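Local atomic coordinates of myosin-I heavy chain (Dictyostelium discoideum, PDB entry 5EJY), a protein that serves as an actin-based, ATP-driven class VII motor in the early steps of phagocytosis and in adhesion, represented here by a MyTH4-FERM tail module. Residues 67-72 and 122-127; 83-88 and 191-196. One frame throughout, in Å; residues are numbered along the deposited sequence.

Interaction 1 (67-72 and 122-127); sequences LHYMNS and NIRVWE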
loop_
_atom_site.group_PDB
_atom_site.type_symbol
_atom_site.label_atom_id
_atom_site.label_comp_id
_atom_site.label_asym_id
_atom_site.label_seq_id
_atom_site.Cartn_x
_atom_site.Cartn_y
_atom_site.Cartn_z
ATOM N N LEU A 67 -19.022 -24.601 6.712
ATOM C CA LEU A 67 -19.143 -26.016 6.378
ATOM C C LEU A 67 -18.642 -26.284 4.967
ATOM O O LEU A 67 -17.921 -27.257 4.724
ATOM C CB LEU A 67 -20.595 -26.472 6.508
ATOM C CG LEU A 67 -21.125 -26.533 7.940
ATOM C CD1 LEU A 67 -22.604 -26.895 7.957
ATOM C CD2 LEU A 67 -20.312 -27.518 8.742
ATOM N N HIS A 68 -19.035 -25.419 4.033
ATOM C CA HIS A 68 -18.618 -25.581 2.642
ATOM C C HIS A 68 -17.099 -25.558 2.479
ATOM O O HIS A 68 -16.541 -26.361 1.731
ATOM C CB HIS A 68 -19.253 -24.514 1.759
ATOM C CG HIS A 68 -19.054 -24.749 0.298
ATOM N ND1 HIS A 68 -17.969 -24.254 -0.394
ATOM C CD2 HIS A 68 -19.792 -25.438 -0.602
ATOM C CE1 HIS A 68 -18.053 -24.621 -1.659
ATOM N NE2 HIS A 68 -19.148 -25.344 -1.811
ATOM N N TYR A 69 -16.427 -24.631 3.160
ATOM C CA TYR A 69 -14.970 -24.540 3.056
ATOM C C TYR A 69 -14.318 -25.745 3.716
ATOM O O TYR A 69 -13.355 -26.307 3.194
ATOM C CB TYR A 69 -14.430 -23.247 3.678
ATOM C CG TYR A 69 -12.922 -23.130 3.592
ATOM C CD1 TYR A 69 -12.111 -23.533 4.644
ATOM C CD2 TYR A 69 -12.312 -22.617 2.457
ATOM C CE1 TYR A 69 -10.722 -23.432 4.565
ATOM C CE2 TYR A 69 -10.931 -22.517 2.367
ATOM C CZ TYR A 69 -10.145 -22.919 3.416
ATOM O OH TYR A 69 -8.776 -22.814 3.319
ATOM N N MET A 70 -14.844 -26.136 4.873
ATOM C CA MET A 70 -14.312 -27.278 5.605
ATOM C C MET A 70 -14.376 -28.562 4.781
ATOM O O MET A 70 -13.471 -29.387 4.839
ATOM C CB MET A 70 -15.076 -27.476 6.909
ATOM C CG MET A 70 -14.794 -26.417 7.939
ATOM S SD MET A 70 -15.800 -26.632 9.398
ATOM C CE MET A 70 -15.377 -28.321 9.860
ATOM N N ASN A 71 -15.445 -28.699 4.008
ATOM C CA ASN A 71 -15.733 -29.920 3.266
ATOM C C ASN A 71 -15.198 -29.918 1.842
ATOM O O ASN A 71 -15.350 -30.903 1.122
ATOM C CB ASN A 71 -17.251 -30.148 3.226
ATOM C CG ASN A 71 -17.817 -30.514 4.582
ATOM O OD1 ASN A 71 -17.116 -31.076 5.423
ATOM N ND2 ASN A 71 -19.088 -30.199 4.802
ATOM N N SER A 72 -14.579 -28.818 1.423
ATOM C CA SER A 72 -14.224 -28.668 0.015
ATOM C C SER A 72 -12.964 -29.440 -0.359
ATOM O O SER A 72 -12.076 -29.644 0.465
ATOM C CB SER A 72 -14.105 -27.185 -0.386
ATOM O OG SER A 72 -13.005 -26.568 0.257
ATOM N N ASN A 122 -10.300 -30.219 10.918
ATOM C CA ASN A 122 -9.752 -29.342 11.952
ATOM C C ASN A 122 -8.769 -28.380 11.292
ATOM O O ASN A 122 -8.724 -27.193 11.611
ATOM C CB ASN A 122 -9.057 -30.166 13.046
ATOM C CG ASN A 122 -9.123 -29.508 14.433
ATOM O OD1 ASN A 122 -10.157 -28.968 14.830
ATOM N ND2 ASN A 122 -8.016 -29.568 15.178
ATOM N N ILE A 123 -7.992 -28.905 10.351
ATOM C CA ILE A 123 -7.030 -28.100 9.608
ATOM C C ILE A 123 -7.713 -26.987 8.802
ATOM O O ILE A 123 -7.247 -25.847 8.789
ATOM C CB ILE A 123 -6.186 -28.982 8.677
ATOM C CG1 ILE A 123 -5.207 -29.819 9.509
ATOM C CG2 ILE A 123 -5.429 -28.144 7.665
ATOM C CD1 ILE A 123 -4.290 -30.694 8.674
ATOM N N ARG A 124 -8.808 -27.324 8.129
ATOM C CA ARG A 124 -9.596 -26.333 7.397
ATOM C C ARG A 124 -10.168 -25.245 8.301
ATOM O O ARG A 124 -10.174 -24.061 7.931
ATOM C CB ARG A 124 -10.732 -27.010 6.629
ATOM C CG ARG A 124 -10.263 -27.743 5.389
ATOM C CD ARG A 124 -9.705 -26.758 4.378
ATOM N NE ARG A 124 -9.110 -27.429 3.230
ATOM C CZ ARG A 124 -9.812 -28.070 2.302
ATOM N NH1 ARG A 124 -11.134 -28.129 2.397
ATOM N NH2 ARG A 124 -9.194 -28.657 1.283
ATOM N N VAL A 125 -10.674 -25.633 9.469
ATOM C CA VAL A 125 -11.233 -24.642 10.384
ATOM C C VAL A 125 -10.128 -23.706 10.860
ATOM O O VAL A 125 -10.345 -22.510 10.978
ATOM C CB VAL A 125 -11.925 -25.254 11.626
ATOM C CG1 VAL A 125 -12.515 -24.133 12.493
ATOM C CG2 VAL A 125 -13.014 -26.219 11.215
ATOM N N TRP A 126 -8.941 -24.247 11.119
ATOM C CA TRP A 126 -7.842 -23.406 11.595
ATOM C C TRP A 126 -7.301 -22.458 10.505
ATOM O O TRP A 126 -6.843 -21.352 10.809
ATOM C CB TRP A 126 -6.741 -24.240 12.267
ATOM C CG TRP A 126 -7.084 -24.523 13.703
ATOM C CD1 TRP A 126 -7.657 -25.664 14.215
ATOM C CD2 TRP A 126 -6.932 -23.624 14.804
ATOM N NE1 TRP A 126 -7.846 -25.528 15.568
ATOM C CE2 TRP A 126 -7.410 -24.286 15.956
ATOM C CE3 TRP A 126 -6.429 -22.323 14.929
ATOM C CZ2 TRP A 126 -7.394 -23.692 17.218
ATOM C CZ3 TRP A 126 -6.418 -21.732 16.175
ATOM C CH2 TRP A 126 -6.894 -22.417 17.310
ATOM N N GLU A 127 -7.389 -22.879 9.248
ATOM C CA GLU A 127 -7.147 -21.972 8.124
ATOM C C GLU A 127 -8.146 -20.807 8.123
ATOM O O GLU A 127 -7.759 -19.660 7.903
ATOM C CB GLU A 127 -7.221 -22.715 6.795
ATOM C CG GLU A 127 -6.033 -23.671 6.548
ATOM C CD GLU A 127 -6.250 -24.592 5.359
ATOM O OE1 GLU A 127 -7.341 -24.538 4.758
ATOM O OE2 GLU A 127 -5.333 -25.381 5.032
#

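Interaction 2 (83-88 and 191-196); sequences DFYSPV and ELESIK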
loop_
_atom_site.group_PDB
_atom_site.type_symbol
_atom_site.label_atom_id
_atom_site.label_comp_id
_atom_site.label_asym_id
_atom_site.label_seq_id
_atom_site.Cartn_x
_atom_site.Cartn_y
_atom_site.Cartn_z
ATOM N N ASP A 83 -13.000 -19.907 -6.915
ATOM C CA ASP A 83 -14.109 -20.704 -6.410
ATOM C C ASP A 83 -13.800 -21.228 -5.005
ATOM O O ASP A 83 -14.630 -21.147 -4.097
ATOM C CB ASP A 83 -14.393 -21.866 -7.366
ATOM C CG ASP A 83 -15.579 -22.702 -6.931
ATOM O OD1 ASP A 83 -16.563 -22.122 -6.427
ATOM O OD2 ASP A 83 -15.524 -23.939 -7.086
ATOM N N PHE A 84 -12.595 -21.756 -4.832
ATOM C CA PHE A 84 -12.161 -22.295 -3.550
ATOM C C PHE A 84 -12.292 -21.290 -2.402
ATOM O O PHE A 84 -12.646 -21.650 -1.283
ATOM C CB PHE A 84 -10.712 -22.759 -3.649
ATOM C CG PHE A 84 -10.184 -23.370 -2.387
ATOM C CD1 PHE A 84 -10.565 -24.648 -2.011
ATOM C CD2 PHE A 84 -9.300 -22.673 -1.579
ATOM C CE1 PHE A 84 -10.085 -25.221 -0.852
ATOM C CE2 PHE A 84 -8.808 -23.238 -0.413
ATOM C CZ PHE A 84 -9.201 -24.519 -0.048
ATOM N N TYR A 85 -11.992 -20.030 -2.682
ATOM C CA TYR A 85 -12.005 -19.004 -1.643
ATOM C C TYR A 85 -13.307 -18.224 -1.541
ATOM O O TYR A 85 -13.479 -17.426 -0.619
ATOM C CB TYR A 85 -10.821 -18.050 -1.816
ATOM C CG TYR A 85 -9.521 -18.702 -1.443
ATOM C CD1 TYR A 85 -9.244 -19.018 -0.121
ATOM C CD2 TYR A 85 -8.578 -19.031 -2.409
ATOM C CE1 TYR A 85 -8.060 -19.639 0.235
ATOM C CE2 TYR A 85 -7.390 -19.645 -2.066
ATOM C CZ TYR A 85 -7.136 -19.945 -0.746
ATOM O OH TYR A 85 -5.957 -20.545 -0.396
ATOM N N SER A 86 -14.226 -18.454 -2.475
ATOM C CA SER A 86 -15.490 -17.728 -2.472
ATOM C C SER A 86 -16.260 -17.788 -1.139
ATOM O O SER A 86 -16.774 -16.762 -0.683
ATOM C CB SER A 86 -16.381 -18.134 -3.659
ATOM O OG SER A 86 -16.746 -19.500 -3.598
ATOM N N PRO A 87 -16.347 -18.970 -0.505
ATOM C CA PRO A 87 -17.030 -18.949 0.797
ATOM C C PRO A 87 -16.265 -18.130 1.839
ATOM O O PRO A 87 -16.887 -17.525 2.713
ATOM C CB PRO A 87 -17.071 -20.431 1.205
ATOM C CG PRO A 87 -15.949 -21.068 0.437
ATOM C CD PRO A 87 -15.890 -20.322 -0.871
ATOM N N VAL A 88 -14.936 -18.120 1.744
ATOM C CA VAL A 88 -14.102 -17.317 2.639
ATOM C C VAL A 88 -14.349 -15.814 2.434
ATOM O O VAL A 88 -14.528 -15.060 3.397
ATOM C CB VAL A 88 -12.600 -17.645 2.468
ATOM C CG1 VAL A 88 -11.744 -16.735 3.332
ATOM C CG2 VAL A 88 -12.338 -19.097 2.817
ATOM N N GLU A 191 -3.173 -13.188 -1.175
ATOM C CA GLU A 191 -2.902 -13.111 0.255
ATOM C C GLU A 191 -3.446 -14.336 0.998
ATOM O O GLU A 191 -2.773 -14.893 1.870
ATOM C CB GLU A 191 -3.483 -11.811 0.833
ATOM C CG GLU A 191 -3.252 -11.640 2.335
ATOM C CD GLU A 191 -3.956 -10.410 2.899
ATOM O OE1 GLU A 191 -4.473 -9.575 2.110
ATOM O OE2 GLU A 191 -3.989 -10.264 4.136
ATOM N N LEU A 192 -4.663 -14.751 0.658
ATOM C CA LEU A 192 -5.271 -15.918 1.301
ATOM C C LEU A 192 -4.444 -17.177 1.082
ATOM O O LEU A 192 -4.315 -18.009 1.981
ATOM C CB LEU A 192 -6.709 -16.139 0.803
ATOM C CG LEU A 192 -7.737 -15.092 1.242
ATOM C CD1 LEU A 192 -9.025 -15.267 0.476
ATOM C CD2 LEU A 192 -7.989 -15.198 2.744
ATOM N N GLU A 193 -3.880 -17.316 -0.113
ATOM C CA GLU A 193 -3.000 -18.452 -0.403
ATOM C C GLU A 193 -1.805 -18.501 0.544
ATOM O O GLU A 193 -1.485 -19.555 1.094
ATOM C CB GLU A 193 -2.564 -18.435 -1.873
ATOM C CG GLU A 193 -3.714 -18.753 -2.818
ATOM C CD GLU A 193 -3.361 -18.601 -4.288
ATOM O OE1 GLU A 193 -2.586 -17.680 -4.635
ATOM O OE2 GLU A 193 -3.873 -19.405 -5.100
ATOM N N SER A 194 -1.159 -17.359 0.748
ATOM C CA SER A 194 -0.066 -17.250 1.715
ATOM C C SER A 194 -0.508 -17.530 3.152
ATOM O O SER A 194 0.146 -18.278 3.882
ATOM C CB SER A 194 0.568 -15.856 1.645
ATOM O OG SER A 194 1.215 -15.658 0.402
ATOM N N ILE A 195 -1.611 -16.912 3.572
ATOM C CA ILE A 195 -2.116 -17.118 4.923
ATOM C C ILE A 195 -2.396 -18.598 5.155
ATOM O O ILE A 195 -1.994 -19.160 6.175
ATOM C CB ILE A 195 -3.419 -16.323 5.169
ATOM C CG1 ILE A 195 -3.135 -14.817 5.118
ATOM C CG2 ILE A 195 -4.030 -16.705 6.522
ATOM C CD1 ILE A 195 -4.391 -13.963 5.063
ATOM N N LYS A 196 -3.091 -19.218 4.203
ATOM C CA LYS A 196 -3.455 -20.631 4.315
ATOM C C LYS A 196 -2.224 -21.461 4.624
ATOM O O LYS A 196 -2.243 -22.302 5.533
ATOM C CB LYS A 196 -4.130 -21.130 3.026
ATOM C CG LYS A 196 -4.429 -22.642 2.998
ATOM C CD LYS A 196 -5.391 -23.015 1.868
ATOM C CE LYS A 196 -5.117 -24.400 1.293
ATOM N NZ LYS A 196 -4.671 -25.408 2.301
#

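Interaction 1 (67-72 and 122-127)
The Y69 ring and the R124 guanidinium, two flat groups inclined by 55°, meet in the helical MyTH4 domain where the end of helix 53-70 packs on helix 119-133. R124 CZ stands over one ring face, 5.5 Å from the ring centroid, too far for more than a weak cation-pi attraction. V88 of helix 81-97 lies on the opposite face, and F84 of the same helix also meets the ring. At the rim, close to the ring plane, sit R124 O and E127 OE1.

The guanidinium works through its edge. R124 NH1 reaches S72 O at 2.6 Å, almost in the guanidinium plane and fairly straight (162° at the hydrogen); NH2 adds a weaker bond to the same oxygen. R124 NH1 also donates to Y69 O at 3.0 Å, a more bent bond whose acceptor is tilted from the plane. S72 OG gives Y69 O a second hydrogen bond, so this carbonyl near the helix end has two donors, and R124 NH1 links it to S72 O in the turn beyond.

The arginine chain bends at its second torsion (chi2 -65°), which sets R124 CD over the rim of the tyrosine ring, 3.5 Å from Y69 CE1. Beyond the ring, Y69 OH donates to E127 OE1 at 2.7 Å, approaching from above the carboxylate plane. R124 NE lies at long salt-bridge range of that same oxygen; with K196 at OE2, this buried carboxylate has partners on both oxygens and is likely to stay charged.

Beside this polar cluster, M70 turns its thioether onto V125, with Q112 of helix 102-112 touching both. M70 SD lies 3.4 Å from V125 CG2, and M70 CE is equally near that methyl, tighter than usual carbon packing.

Interaction 2 (83-88 and 191-196)
L192 opens the contact by laying CB over one face of the Y85 ring, a CH-pi contact 4.0 Å from the centroid; F84 CD2 covers the centre of the opposite face. Here segments 83-88 and 191-196, from helices 81-97 and 189-196 of the MyTH4 domain, cross at 83°, their axes 11.6 Å apart at closest approach. The two branches of L192 divide the work: L192 CD1 lies 3.8 Å from Y85 CD1, while CD2 meets V88 CG1 tip to tip. F131 of helix 119-133 touches both L192 and V88.

E193 follows with its aliphatic part, E193 CG lying 3.9 Å from Y85 CE2, and its carboxylate plane stands steeply to the ring. An alanine in place of Y85 would probably leave a gap between L192 CB and F84, and take away the surface on which E193 and K196 rest.

K196 closes the segment. Its methylene chain crosses the tyrosine tip, with K196 CD 3.4 Å from Y85 OH, and its ammonium goes on to E127. That same K196 CD also meets the F84 ring at its edge, 4.1 Å from F84 CE2.

Both contacts are buried and belong to one helical MyTH4 domain, yet their chemistry differs. Interaction 1 is largely polar: an arginine ties a helix end and the turn after it to a neighbouring helix. Interaction 2 has no hydrogen bond between its segments and rests on aromatic and aliphatic packing, with the aliphatic parts of partly exposed E193 and K196 adding to it. The two centres are about 11 Å apart and the contacts touch. E127 OE2 and K196 NZ form a salt bridge of 2.8 Å, and Y69 CE2 packs 3.6 Å from F84 CE2. The four helices 53-70, 81-97, 119-133 and 189-196 therefore meet through adjoining contacts.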